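Local coordinates for CRISPR/cas2 protein (Pyrococcus horikoshii OT3, PDB 6K2E), which probably binds RNA or other nucleic acid as the Cas2 component of a CRISPR adaptive-immunity system, at residues V17-K22 with K53-E58. Residues are numbered along the deposited sequence; the frame is centred on the assembly and turned at random.
Sequences VNRVHK and KRIVKE
Val20 and Ile55 bring the backbones closest, their CA atoms 7.1 Å apart, where helix 17-27 passes residues 53-58, in which the chain leaves helix 42-55. No hydrogen bond spans the two segments, and side chains do the joining. Ile55 reaches toward the first helix and divides its branches between two neighbours. Its CG2, anti to the backbone N, meets Val20 CG2 at 3.7 Å, a methyl-to-methyl contact, which suits two beta-branched residues that are buried here; Val20 also touches Tyr10 and Val12. The other branch runs past Arg19, with Ile55 CD1 3.7 Å from the backbone Arg19 O.

In the ferredoxin-like fold of Cas2, both helices cover one face of the antiparallel sheet, and this contact joins them near the loop that leads to strand 61-67. Beyond it, Val56 packs on Val77 of the second subunit.

On the exposed side, Arg19 has a chain long enough to reach alongside Ile55. A bend at chi3 (67°) helps lay its guanidinium against the isoleucine, and Ile55 CG1 sits over one face, off its centre, 3.7 Å from Arg19 NH2. Lys57 folds back, its NZ donating to Ile55 O at 2.9 Å and more weakly to Arg54 O. There Lys57 NZ lies at the edge of the guanidinium, near its plane, 3.4 Å from Arg19 NH1; as both are donors, no hydrogen bond joins them.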
loop_
_atom_site.group_PDB
_atom_site.type_symbol
_atom_site.label_atom_id
_atom_site.label_comp_id
_atom_site.label_asym_id
_atom_site.label_seq_id
_atom_site.Cartn_x
_atom_site.Cartn_y
_atom_site.Cartn_z
ATOM N N VAL A 17 11.004 13.462 1.541
ATOM C CA VAL A 17 10.990 12.015 1.293
ATOM C C VAL A 17 12.004 11.297 2.173
ATOM O O VAL A 17 11.740 10.193 2.667
ATOM C CB VAL A 17 11.236 11.739 -0.210
ATOM C CG1 VAL A 17 11.919 10.375 -0.501
ATOM C CG2 VAL A 17 9.944 11.823 -0.957
ATOM N N ASN A 18 13.121 11.943 2.471
ATOM C CA ASN A 18 14.118 11.273 3.282
ATOM C C ASN A 18 13.747 11.235 4.755
ATOM O O ASN A 18 14.014 10.230 5.428
ATOM C CB ASN A 18 15.454 11.959 3.121
ATOM C CG ASN A 18 16.576 10.992 3.203
ATOM O OD1 ASN A 18 17.385 11.039 4.136
ATOM N ND2 ASN A 18 16.620 10.064 2.243
ATOM N N ARG A 19 13.039 12.255 5.236
ATOM C CA ARG A 19 12.633 12.250 6.626
ATOM C C ARG A 19 11.530 11.235 6.873
ATOM O O ARG A 19 11.577 10.524 7.881
ATOM C CB ARG A 19 12.131 13.637 7.028
ATOM C CG ARG A 19 13.119 14.763 6.865
ATOM C CD ARG A 19 12.478 16.108 7.195
ATOM N NE ARG A 19 12.151 16.168 8.615
ATOM C CZ ARG A 19 11.191 16.928 9.141
ATOM N NH1 ARG A 19 10.447 17.725 8.363
ATOM N NH2 ARG A 19 10.985 16.891 10.457
ATOM N N VAL A 20 10.635 11.041 5.898
ATOM C CA VAL A 20 9.582 10.041 6.040
ATOM C C VAL A 20 10.164 8.634 5.934
ATOM O O VAL A 20 9.823 7.751 6.729
ATOM C CB VAL A 20 8.465 10.291 5.000
ATOM C CG1 VAL A 20 7.501 9.126 4.912
ATOM C CG2 VAL A 20 7.676 11.515 5.358
ATOM N N HIS A 21 11.119 8.429 5.023
ATOM C CA HIS A 21 11.695 7.100 4.815
ATOM C C HIS A 21 12.574 6.655 5.984
ATOM O O HIS A 21 12.499 5.491 6.403
ATOM C CB HIS A 21 12.490 7.077 3.507
ATOM C CG HIS A 21 13.033 5.727 3.141
ATOM N ND1 HIS A 21 14.293 5.298 3.523
ATOM C CD2 HIS A 21 12.496 4.719 2.408
ATOM C CE1 HIS A 21 14.499 4.078 3.057
ATOM N NE2 HIS A 21 13.423 3.701 2.382
ATOM N N LYS A 22 13.379 7.568 6.548
ATOM C CA LYS A 22 14.250 7.208 7.669
ATOM C C LYS A 22 13.433 6.914 8.919
ATOM O O LYS A 22 13.723 5.954 9.650
ATOM C CB LYS A 22 15.261 8.329 7.949
ATOM C CG LYS A 22 16.455 8.353 7.000
ATOM C CD LYS A 22 17.572 9.265 7.503
ATOM C CE LYS A 22 18.751 9.309 6.519
ATOM N NZ LYS A 22 19.091 7.968 5.949
ATOM N N LYS A 53 3.092 12.760 11.741
ATOM C CA LYS A 53 2.207 13.914 11.671
ATOM C C LYS A 53 2.978 15.220 11.792
ATOM O O LYS A 53 2.548 16.249 11.255
ATOM C CB LYS A 53 1.147 13.818 12.762
ATOM C CG LYS A 53 -0.175 14.452 12.400
ATOM C CD LYS A 53 -1.236 14.029 13.382
ATOM C CE LYS A 53 -2.480 13.584 12.638
ATOM N NZ LYS A 53 -3.436 12.924 13.562
ATOM N N ARG A 54 4.128 15.192 12.458
ATOM C CA ARG A 54 4.948 16.383 12.584
ATOM C C ARG A 54 5.851 16.592 11.385
ATOM O O ARG A 54 6.414 17.679 11.246
ATOM C CB ARG A 54 5.789 16.308 13.868
ATOM C CG ARG A 54 4.942 16.132 15.139
ATOM C CD ARG A 54 5.624 16.555 16.447
ATOM N NE ARG A 54 6.506 17.709 16.287
ATOM C CZ ARG A 54 6.092 18.975 16.270
ATOM N NH1 ARG A 54 4.806 19.264 16.443
ATOM N NH2 ARG A 54 6.970 19.958 16.111
ATOM N N ILE A 55 5.927 15.627 10.477
ATOM C CA ILE A 55 6.734 15.748 9.270
ATOM C C ILE A 55 5.890 16.208 8.095
ATOM O O ILE A 55 6.278 17.127 7.369
ATOM C CB ILE A 55 7.433 14.411 8.943
ATOM C CG1 ILE A 55 8.561 14.103 9.918
ATOM C CG2 ILE A 55 7.998 14.445 7.533
ATOM C CD1 ILE A 55 9.285 12.810 9.586
ATOM N N VAL A 56 4.710 15.596 7.932
ATOM C CA VAL A 56 3.893 15.817 6.748
ATOM C C VAL A 56 3.306 17.220 6.793
ATOM O O VAL A 56 2.915 17.739 7.850
ATOM C CB VAL A 56 2.806 14.734 6.593
ATOM C CG1 VAL A 56 3.459 13.371 6.416
ATOM C CG2 VAL A 56 1.813 14.743 7.741
ATOM N N LYS A 57 3.321 17.864 5.642
ATOM C CA LYS A 57 2.813 19.203 5.436
ATOM C C LYS A 57 2.222 19.221 4.044
ATOM O O LYS A 57 2.699 18.476 3.186
ATOM C CB LYS A 57 3.936 20.262 5.543
ATOM C CG LYS A 57 4.383 20.593 6.952
ATOM C CD LYS A 57 5.911 20.741 7.088
ATOM C CE LYS A 57 6.396 20.435 8.532
ATOM N NZ LYS A 57 7.528 19.424 8.552
ATOM N N GLU A 58 1.123 19.969 3.860
ATOM C CA GLU A 58 0.856 20.667 2.590
ATOM C C GLU A 58 0.644 19.680 1.412
ATOM O O GLU A 58 1.460 19.583 0.496
ATOM C CB GLU A 58 2.025 21.649 2.338
ATOM C CG GLU A 58 1.988 22.701 1.289
ATOM C CD GLU A 58 3.246 22.601 0.429
ATOM O OE1 GLU A 58 4.041 21.649 0.626
ATOM O OE2 GLU A 58 3.498 23.540 -0.342
#